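PDB 5KO5: purine nucleoside phosphorylase from Schistosoma mansoni, which probably catalyses the phosphate-dependent cleavage of purine nucleosides such as inosine and guanosine into the free base and ribose 1-phosphate. Local coordinates for residues 116-121 against 240-245; 128-133 against 188-193; 192-197 against 222-227. One frame throughout, in Å; residues are numbered along the deposited sequence.

Contact 1: 116-121 against 240-245. With CYT (6-aminopyrimidin-2(1H)-one), chain B; EDO (1,2-ethanediol), chain C.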
loop_
_atom_site.group_PDB
_atom_site.type_symbol
_atom_site.label_atom_id
_atom_site.label_comp_id
_atom_site.label_asym_id
_atom_site.label_seq_id
_atom_site.Cartn_x
_atom_site.Cartn_y
_atom_site.Cartn_z
ATOM N N THR A 116 9.421 5.415 21.591
ATOM C CA THR A 116 8.549 6.581 21.629
ATOM C C THR A 116 8.432 7.169 20.229
ATOM O O THR A 116 9.290 6.956 19.370
ATOM C CB THR A 116 9.040 7.665 22.612
ATOM O OG1 THR A 116 10.349 8.114 22.225
ATOM C CG2 THR A 116 9.084 7.124 24.037
ATOM N N ASN A 117 7.341 7.898 19.999
ATOM C CA ASN A 117 7.137 8.572 18.728
ATOM C C ASN A 117 6.261 9.797 18.960
ATOM O O ASN A 117 5.658 9.960 20.023
ATOM C CB ASN A 117 6.543 7.632 17.660
ATOM C CG ASN A 117 5.145 7.137 18.001
ATOM O OD1 ASN A 117 4.213 7.923 18.176
ATOM N ND2 ASN A 117 4.987 5.820 18.066
ATOM N N LEU A 118 6.225 10.672 17.959
ATOM C CA LEU A 118 5.280 11.780 17.909
ATOM C C LEU A 118 4.171 11.401 16.939
ATOM O O LEU A 118 4.437 10.837 15.870
ATOM C CB LEU A 118 5.961 13.068 17.431
ATOM C CG LEU A 118 6.561 14.036 18.456
ATOM C CD1 LEU A 118 5.496 14.607 19.385
ATOM C CD2 LEU A 118 7.653 13.382 19.251
ATOM N N ALA A 119 2.925 11.677 17.314
ATOM C CA ALA A 119 1.810 11.209 16.502
ATOM C C ALA A 119 0.679 12.227 16.495
ATOM O O ALA A 119 0.598 13.101 17.359
ATOM C CB ALA A 119 1.278 9.867 17.030
ATOM N N GLY A 120 -0.200 12.106 15.502
ATOM C CA GLY A 120 -1.439 12.857 15.490
ATOM C C GLY A 120 -2.542 12.129 16.247
ATOM O O GLY A 120 -2.712 10.918 16.102
ATOM N N GLY A 121 -3.291 12.885 17.041
ATOM C CA GLY A 121 -4.434 12.312 17.738
ATOM C C GLY A 121 -5.668 12.289 16.847
ATOM O O GLY A 121 -5.996 13.285 16.193
ATOM N N VAL A 240 5.062 4.162 23.039
ATOM C CA VAL A 240 4.305 5.283 23.585
ATOM C C VAL A 240 4.322 6.418 22.574
ATOM O O VAL A 240 5.396 6.833 22.126
ATOM C CB VAL A 240 4.899 5.752 24.927
ATOM C CG1 VAL A 240 4.134 6.967 25.452
ATOM C CG2 VAL A 240 4.879 4.605 25.927
ATOM N N SER A 241 3.142 6.914 22.211
ATOM C CA SER A 241 3.028 8.080 21.343
ATOM C C SER A 241 2.822 9.334 22.177
ATOM O O SER A 241 2.018 9.345 23.112
ATOM C CB SER A 241 1.825 7.961 20.408
ATOM O OG SER A 241 2.055 7.004 19.395
ATOM N N LEU A 242 3.551 10.391 21.832
ATOM C CA LEU A 242 3.264 11.726 22.335
ATOM C C LEU A 242 2.391 12.426 21.301
ATOM O O LEU A 242 2.768 12.519 20.132
ATOM C CB LEU A 242 4.563 12.499 22.551
ATOM C CG LEU A 242 4.428 13.990 22.888
ATOM C CD1 LEU A 242 3.627 14.206 24.165
ATOM C CD2 LEU A 242 5.806 14.602 23.016
ATOM N N ILE A 243 1.223 12.899 21.726
ATOM C CA ILE A 243 0.255 13.499 20.813
ATOM C C ILE A 243 0.681 14.935 20.520
ATOM O O ILE A 243 0.699 15.788 21.413
ATOM C CB ILE A 243 -1.167 13.441 21.385
ATOM C CG1 ILE A 243 -1.564 11.984 21.693
ATOM C CG2 ILE A 243 -2.142 14.135 20.449
ATOM C CD1 ILE A 243 -1.442 11.041 20.489
ATOM N N ALA A 244 1.028 15.210 19.261
ATOM C CA ALA A 244 1.441 16.561 18.886
ATOM C C ALA A 244 0.250 17.496 18.695
ATOM O O ALA A 244 0.366 18.701 18.929
ATOM C CB ALA A 244 2.274 16.519 17.603
ATOM N N ASN A 245 -0.891 16.957 18.282
ATOM C CA ASN A 245 -2.049 17.749 17.899
ATOM C C ASN A 245 -3.195 16.771 17.759
ATOM O O ASN A 245 -2.977 15.570 17.608
ATOM C CB ASN A 245 -1.810 18.434 16.547
ATOM C CG ASN A 245 -1.729 17.439 15.408
ATOM O OD1 ASN A 245 -0.796 16.634 15.350
ATOM N ND2 ASN A 245 -2.718 17.461 14.516
HETATM N N3 CYT B . 1.197 13.143 12.376
HETATM C C4 CYT B . 1.085 14.142 13.252
HETATM N N1 CYT B . 3.360 12.670 13.238
HETATM C C2 CYT B . 2.328 12.394 12.333
HETATM O O2 CYT B . 2.469 11.493 11.500
HETATM N N4 CYT B . -0.049 14.852 13.237
HETATM C C5 CYT B . 2.123 14.433 14.190
HETATM C C6 CYT B . 3.232 13.682 14.140
HETATM C C1 EDO C . 7.529 9.284 14.646
HETATM O O1 EDO C . 7.465 9.102 13.226
HETATM C C2 EDO C . 8.927 9.652 15.093
HETATM O O2 EDO C . 8.819 10.510 16.226
#
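Asn117 and Ser241 face each other on neighbouring parallel strands of the phosphorylase fold, and their side chains add a polar link to the backbone ladder. The Asn117 CB rests against an ethanediol, probably from the crystallisation liquor, 3.6 Å from its C1; Leu118 N bonds the same molecule. From there chi1 of 64° holds CG between the backbone N and the carbonyl carbon, and the amide turns OD1 to Ser241. Ser241 OG donates to Asn117 OD1 over 2.6 Å, in the amide plane on a lone pair, at a C=O...O angle of 117°. The other branch, ND2, reaches out of the strand pair to Thr223 OG1, so both ends of the buried amide are bonded.

The backbone pairs as a parallel ladder from Asn117 to Ala119: Asn117 takes Val240 O with its N and offers its O to Leu242 N, and Ala119 does the same with Leu242 O and Ala244 N. Beyond it Gly121 N bonds to Asn245 O. On the opposite face from Asn117, Leu118 and Leu242 lie side by side, with Leu118 CD1 3.6 Å from Leu242 CD2; the same methyl is 4.1 Å from Ala244 CB.

Toward their C-terminal ends the two strands help line the cytosine pocket. Cytosine N4 donates to Asn245 OD1 over 2.9 Å, while Asn245 ND2 is bonded to Ser247 OG and Asp250 OD2, which would fix the way the amide faces. Gly120, without a side chain, lets the pyrimidine lie against the main chain, its C4 3.3 Å from Gly120 N. Glu203 also binds the base.

Helix 259-283 covers the Leu118 and Leu242 face through Val262 and Arg269, strand 131-139 flanks strand 236-246 on its far edge, and strand 218-220 pairs with strand 112-121.

Contact 2: 128-133 against 188-193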
loop_
_atom_site.group_PDB
_atom_site.type_symbol
_atom_site.label_atom_id
_atom_site.label_comp_id
_atom_site.label_asym_id
_atom_site.label_seq_id
_atom_site.Cartn_x
_atom_site.Cartn_y
_atom_site.Cartn_z
ATOM N N SER A 128 -3.189 17.745 22.580
ATOM C CA SER A 128 -1.759 17.970 22.416
ATOM C C SER A 128 -1.058 17.833 23.762
ATOM O O SER A 128 -1.511 18.391 24.771
ATOM C CB SER A 128 -1.543 19.379 21.862
ATOM O OG SER A 128 -0.172 19.650 21.644
ATOM N N GLY A 129 0.042 17.081 23.782
ATOM C CA GLY A 129 0.777 16.835 25.003
ATOM C C GLY A 129 0.377 15.582 25.758
ATOM O O GLY A 129 1.026 15.255 26.760
ATOM N N ASP A 130 -0.664 14.875 25.322
ATOM C CA ASP A 130 -1.039 13.621 25.959
ATOM C C ASP A 130 -0.109 12.503 25.499
ATOM O O ASP A 130 0.559 12.599 24.468
ATOM C CB ASP A 130 -2.478 13.233 25.598
ATOM C CG ASP A 130 -3.532 14.082 26.315
ATOM O OD1 ASP A 130 -3.191 14.843 27.247
ATOM O OD2 ASP A 130 -4.723 13.972 25.947
ATOM N N PHE A 131 -0.074 11.429 26.279
ATOM C CA PHE A 131 0.662 10.221 25.933
ATOM C C PHE A 131 -0.332 9.101 25.665
ATOM O O PHE A 131 -1.335 8.969 26.375
ATOM C CB PHE A 131 1.577 9.776 27.074
ATOM C CG PHE A 131 2.589 10.801 27.481
ATOM C CD1 PHE A 131 3.650 11.119 26.646
ATOM C CD2 PHE A 131 2.497 11.429 28.711
ATOM C CE1 PHE A 131 4.597 12.066 27.033
ATOM C CE2 PHE A 131 3.437 12.369 29.101
ATOM C CZ PHE A 131 4.486 12.685 28.260
ATOM N N VAL A 132 -0.047 8.282 24.656
ATOM C CA VAL A 132 -0.860 7.107 24.355
ATOM C C VAL A 132 0.009 5.857 24.437
ATOM O O VAL A 132 0.980 5.714 23.679
ATOM C CB VAL A 132 -1.552 7.225 22.991
ATOM C CG1 VAL A 132 -2.339 5.956 22.694
ATOM C CG2 VAL A 132 -2.471 8.442 22.982
ATOM N N LEU A 133 -0.328 4.966 25.370
ATOM C CA LEU A 133 0.257 3.632 25.386
ATOM C C LEU A 133 -0.348 2.850 24.229
ATOM O O LEU A 133 -1.564 2.653 24.176
ATOM C CB LEU A 133 -0.049 2.937 26.713
ATOM C CG LEU A 133 0.316 3.721 27.973
ATOM C CD1 LEU A 133 -0.099 2.956 29.221
ATOM C CD2 LEU A 133 1.805 4.044 27.999
ATOM N N LEU A 188 -2.603 12.446 31.914
ATOM C CA LEU A 188 -2.081 12.624 30.566
ATOM C C LEU A 188 -2.035 11.330 29.766
ATOM O O LEU A 188 -1.788 11.378 28.557
ATOM C CB LEU A 188 -0.655 13.183 30.629
ATOM C CG LEU A 188 -0.461 14.511 31.350
ATOM C CD1 LEU A 188 1.008 14.896 31.315
ATOM C CD2 LEU A 188 -1.322 15.597 30.721
ATOM N N VAL A 189 -2.247 10.180 30.401
ATOM C CA VAL A 189 -1.920 8.884 29.811
ATOM C C VAL A 189 -3.202 8.197 29.355
ATOM O O VAL A 189 -4.135 8.004 30.149
ATOM C CB VAL A 189 -1.130 8.003 30.792
ATOM C CG1 VAL A 189 -0.759 6.664 30.138
ATOM C CG2 VAL A 189 0.113 8.734 31.283
ATOM N N HIS A 190 -3.241 7.821 28.082
ATOM C CA HIS A 190 -4.326 7.066 27.472
ATOM C C HIS A 190 -3.753 5.776 26.899
ATOM O O HIS A 190 -2.545 5.545 26.918
ATOM C CB HIS A 190 -4.966 7.867 26.334
ATOM C CG HIS A 190 -5.487 9.206 26.750
ATOM N ND1 HIS A 190 -6.835 9.483 26.840
ATOM C CD2 HIS A 190 -4.844 10.346 27.093
ATOM C CE1 HIS A 190 -6.998 10.735 27.229
ATOM N NE2 HIS A 190 -5.807 11.280 27.394
ATOM N N GLU A 191 -4.635 4.931 26.377
ATOM C CA GLU A 191 -4.223 3.793 25.570
ATOM C C GLU A 191 -4.955 3.854 24.239
ATOM O O GLU A 191 -6.027 4.452 24.134
ATOM C CB GLU A 191 -4.477 2.463 26.273
ATOM C CG GLU A 191 -5.938 2.178 26.518
ATOM C CD GLU A 191 -6.155 0.827 27.166
ATOM O OE1 GLU A 191 -5.287 0.402 27.958
ATOM O OE2 GLU A 191 -7.187 0.186 26.870
ATOM N N GLY A 192 -4.376 3.250 23.209
ATOM C CA GLY A 192 -5.057 3.350 21.934
ATOM C C GLY A 192 -4.379 2.577 20.826
ATOM O O GLY A 192 -3.285 2.022 20.985
ATOM N N VAL A 193 -5.057 2.581 19.682
ATOM C CA VAL A 193 -4.627 1.879 18.477
ATOM C C VAL A 193 -3.907 2.862 17.563
ATOM O O VAL A 193 -4.416 3.960 17.295
ATOM C CB VAL A 193 -5.842 1.275 17.750
ATOM C CG1 VAL A 193 -5.434 0.692 16.387
ATOM C CG2 VAL A 193 -6.508 0.219 18.618
HETATM O O HOH W 1 -5.235 13.977 29.032
#
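Val132 packs on the main chain at Gly192, and Leu133 on Val189, where strands 131-139 and 189-196 run parallel. Helix 170-182 lies between the strands in the sequence and packs on this pair, so the unit is a beta-alpha-beta crossover of the phosphorylase fold. Phe131 O accepts from His190 N, and Leu133 N takes His190 O in turn, which sets the register.

The bumps differ on the two faces. On the one with His190, chi1 of 178° swings Val132 CG1 anti to its own backbone N, and the methyl settles onto the main chain beyond His190, 3.4 Å from Gly192 N and 3.7 Å from Glu191 C. Gly192 carries no side chain, which lets the Val132 methyl come this close to the main chain. On the other face Leu133 has its CG 3.8 Å from Val189 CG1; the two side chains cross obliquely, and helix 170-182 packs on them, Ala176 on Leu133 and Leu177 on Val189.

Farther back, the Phe131 ring meets Leu188 at a slant: CD2 lies 4.1 Å from Leu188 CB, while CE2 approaches Leu188 CD1. Trp276, Arg269 and Leu272 of helix 259-283 also surround this ring, which bridges toward Leu242 of the neighbouring strand.

Buried Asp130 and partly exposed His190 come together with carboxylate and imidazole planes 32° apart. The edge of the imidazole lies near Phe131 O, in the ring plane. Lys127 N is hydrogen-bonded to Asp130 OD2, an anchor that should steady the carboxylate beside the imidazole, whose NE2 is 3.2 Å from the same oxygen. A water also sits between the two residues, hydrogen-bonded to His190 NE2 at 3.2 Å and held weakly by Asp130 OD1 at 2.8 Å.

Contact 3: 192-197 against 222-227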
loop_
_atom_site.group_PDB
_atom_site.type_symbol
_atom_site.label_atom_id
_atom_site.label_comp_id
_atom_site.label_asym_id
_atom_site.label_seq_id
_atom_site.Cartn_x
_atom_site.Cartn_y
_atom_site.Cartn_z
ATOM N N GLY A 192 -4.376 3.250 23.209
ATOM C CA GLY A 192 -5.057 3.350 21.934
ATOM C C GLY A 192 -4.379 2.577 20.826
ATOM O O GLY A 192 -3.285 2.022 20.985
ATOM N N VAL A 193 -5.057 2.581 19.682
ATOM C CA VAL A 193 -4.627 1.879 18.477
ATOM C C VAL A 193 -3.907 2.862 17.563
ATOM O O VAL A 193 -4.416 3.960 17.295
ATOM C CB VAL A 193 -5.842 1.275 17.750
ATOM C CG1 VAL A 193 -5.434 0.692 16.387
ATOM C CG2 VAL A 193 -6.508 0.219 18.618
ATOM N N TYR A 194 -2.738 2.460 17.066
ATOM C CA TYR A 194 -1.881 3.301 16.231
ATOM C C TYR A 194 -2.052 2.939 14.758
ATOM O O TYR A 194 -1.834 1.789 14.361
ATOM C CB TYR A 194 -0.427 3.088 16.656
ATOM C CG TYR A 194 0.642 3.887 15.939
ATOM C CD1 TYR A 194 1.188 3.433 14.743
ATOM C CD2 TYR A 194 1.168 5.045 16.511
ATOM C CE1 TYR A 194 2.194 4.140 14.109
ATOM C CE2 TYR A 194 2.180 5.763 15.884
ATOM C CZ TYR A 194 2.683 5.302 14.685
ATOM O OH TYR A 194 3.690 5.991 14.066
ATOM N N ALA A 195 -2.418 3.920 13.937
ATOM C CA ALA A 195 -2.438 3.713 12.494
ATOM C C ALA A 195 -1.094 4.126 11.924
ATOM O O ALA A 195 -0.634 5.241 12.178
ATOM C CB ALA A 195 -3.521 4.567 11.841
ATOM N N PHE A 196 -0.486 3.244 11.122
ATOM C CA PHE A 196 0.782 3.536 10.458
ATOM C C PHE A 196 0.478 4.106 9.077
ATOM O O PHE A 196 -0.022 3.393 8.199
ATOM C CB PHE A 196 1.611 2.256 10.379
ATOM C CG PHE A 196 2.955 2.396 9.688
ATOM C CD1 PHE A 196 3.618 3.623 9.576
ATOM C CD2 PHE A 196 3.560 1.262 9.142
ATOM C CE1 PHE A 196 4.852 3.707 8.927
ATOM C CE2 PHE A 196 4.801 1.344 8.493
ATOM C CZ PHE A 196 5.455 2.575 8.398
ATOM N N ASN A 197 0.723 5.416 8.922
ATOM C CA ASN A 197 0.748 6.113 7.635
ATOM C C ASN A 197 2.188 6.146 7.156
ATOM O O ASN A 197 3.049 6.728 7.816
ATOM C CB ASN A 197 0.267 7.550 7.849
ATOM C CG ASN A 197 0.549 8.456 6.664
ATOM O OD1 ASN A 197 0.602 7.997 5.521
ATOM N ND2 ASN A 197 0.709 9.760 6.929
ATOM N N SER A 222 5.890 5.848 11.907
ATOM C CA SER A 222 7.016 5.049 12.361
ATOM C C SER A 222 6.485 3.891 13.187
ATOM O O SER A 222 5.292 3.574 13.145
ATOM C CB SER A 222 7.982 5.916 13.186
ATOM O OG SER A 222 7.386 6.264 14.419
ATOM N N THR A 223 7.398 3.263 13.928
ATOM C CA THR A 223 7.108 2.404 15.073
ATOM C C THR A 223 6.649 1.007 14.677
ATOM O O THR A 223 7.255 0.022 15.101
ATOM C CB THR A 223 6.132 3.089 16.026
ATOM O OG1 THR A 223 6.755 4.291 16.508
ATOM C CG2 THR A 223 5.809 2.186 17.211
ATOM N N VAL A 224 5.596 0.901 13.870
ATOM C CA VAL A 224 5.062 -0.393 13.447
ATOM C C VAL A 224 6.122 -1.284 12.792
ATOM O O VAL A 224 6.170 -2.485 13.103
ATOM C CB VAL A 224 3.785 -0.209 12.608
ATOM C CG1 VAL A 224 3.379 -1.511 11.915
ATOM C CG2 VAL A 224 2.650 0.306 13.497
ATOM N N PRO A 225 7.008 -0.778 11.924
ATOM C CA PRO A 225 8.034 -1.681 11.360
ATOM C C PRO A 225 8.937 -2.268 12.427
ATOM O O PRO A 225 9.182 -3.482 12.440
ATOM C CB PRO A 225 8.798 -0.782 10.370
ATOM C CG PRO A 225 7.770 0.291 9.987
ATOM C CD PRO A 225 7.023 0.551 11.273
ATOM N N GLU A 226 9.375 -1.433 13.370
ATOM C CA GLU A 226 10.251 -1.917 14.433
ATOM C C GLU A 226 9.523 -2.891 15.336
ATOM O O GLU A 226 10.108 -3.896 15.763
ATOM C CB GLU A 226 10.770 -0.742 15.266
ATOM C CG GLU A 226 11.712 0.167 14.529
ATOM C CD GLU A 226 11.033 1.403 13.991
ATOM O OE1 GLU A 226 9.907 1.276 13.486
ATOM O OE2 GLU A 226 11.630 2.501 14.070
ATOM N N VAL A 227 8.258 -2.597 15.662
ATOM C CA VAL A 227 7.446 -3.498 16.473
ATOM C C VAL A 227 7.373 -4.876 15.835
ATOM O O VAL A 227 7.488 -5.901 16.520
ATOM C CB VAL A 227 6.035 -2.913 16.685
ATOM C CG1 VAL A 227 5.130 -3.947 17.340
ATOM C CG2 VAL A 227 6.094 -1.647 17.535
HETATM O O HOH W 2 4.727 8.289 14.965
#
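Tyr194 and Phe196 both hold CG anti to the backbone N (chi1 -179° and 179°), on the side of strand 189-196 that faces the start of helix 224-232; the rings beyond meet Ser222, Val224 and Pro225. The contact is a strand-to-helix packing of the alpha/beta phosphorylase fold, made where helix 224-232 begins just after Ser222 and Thr223.

The phenol oxygen reaches the turn before the helix: Ser222 N donates to Tyr194 OH over 3.1 Å. Ser222 O in turn accepts from Val224 N, so the turn is held from within as well as by the tyrosine. Thr223 takes the N-cap position without a side-chain cap.

Val224 packs against both aromatic residues. Its CG2 lies 3.7 Å from Tyr194 CD1, and its CB is 3.8 Å from Phe196 CD2. Phe196 and Pro225 meet tip to tip, Phe196 CE2 3.5 Å from Pro225 CG, while Pro225 CD sits over the phenyl face in a CH-pi contact, 4.1 Å from the ring centroid and 29° off its normal. Leu145 of the third subunit also packs on Phe196, which places the contact near the trimer interface. In the plane of the tyrosine ring, a water is hydrogen-bonded to Tyr194 OH at 2.7 Å.

All three contacts meet in one sheet system. Contacts 1 and 3 are buried, whereas contact 2 is only partly buried, its more exposed contacting residues all on segment 188-193. Contacts 1 and 2 are parallel strand ladders whose neighbouring strands, 236-246 and 131-139, are joined by bonds from Val132 N to Ser241 O and Gly129 N to Ile243 O. Contact 3 continues along strand 189-196 from contact 2, but relies on aromatic and proline packing against a helix start. Its Tyr194 ring packs on Asn117 and Ser241 of contact 1. Polar groups meet a bound base in contact 1, a water between Asp130 and His190 in contact 2, and the backbone before a helix in contact 3.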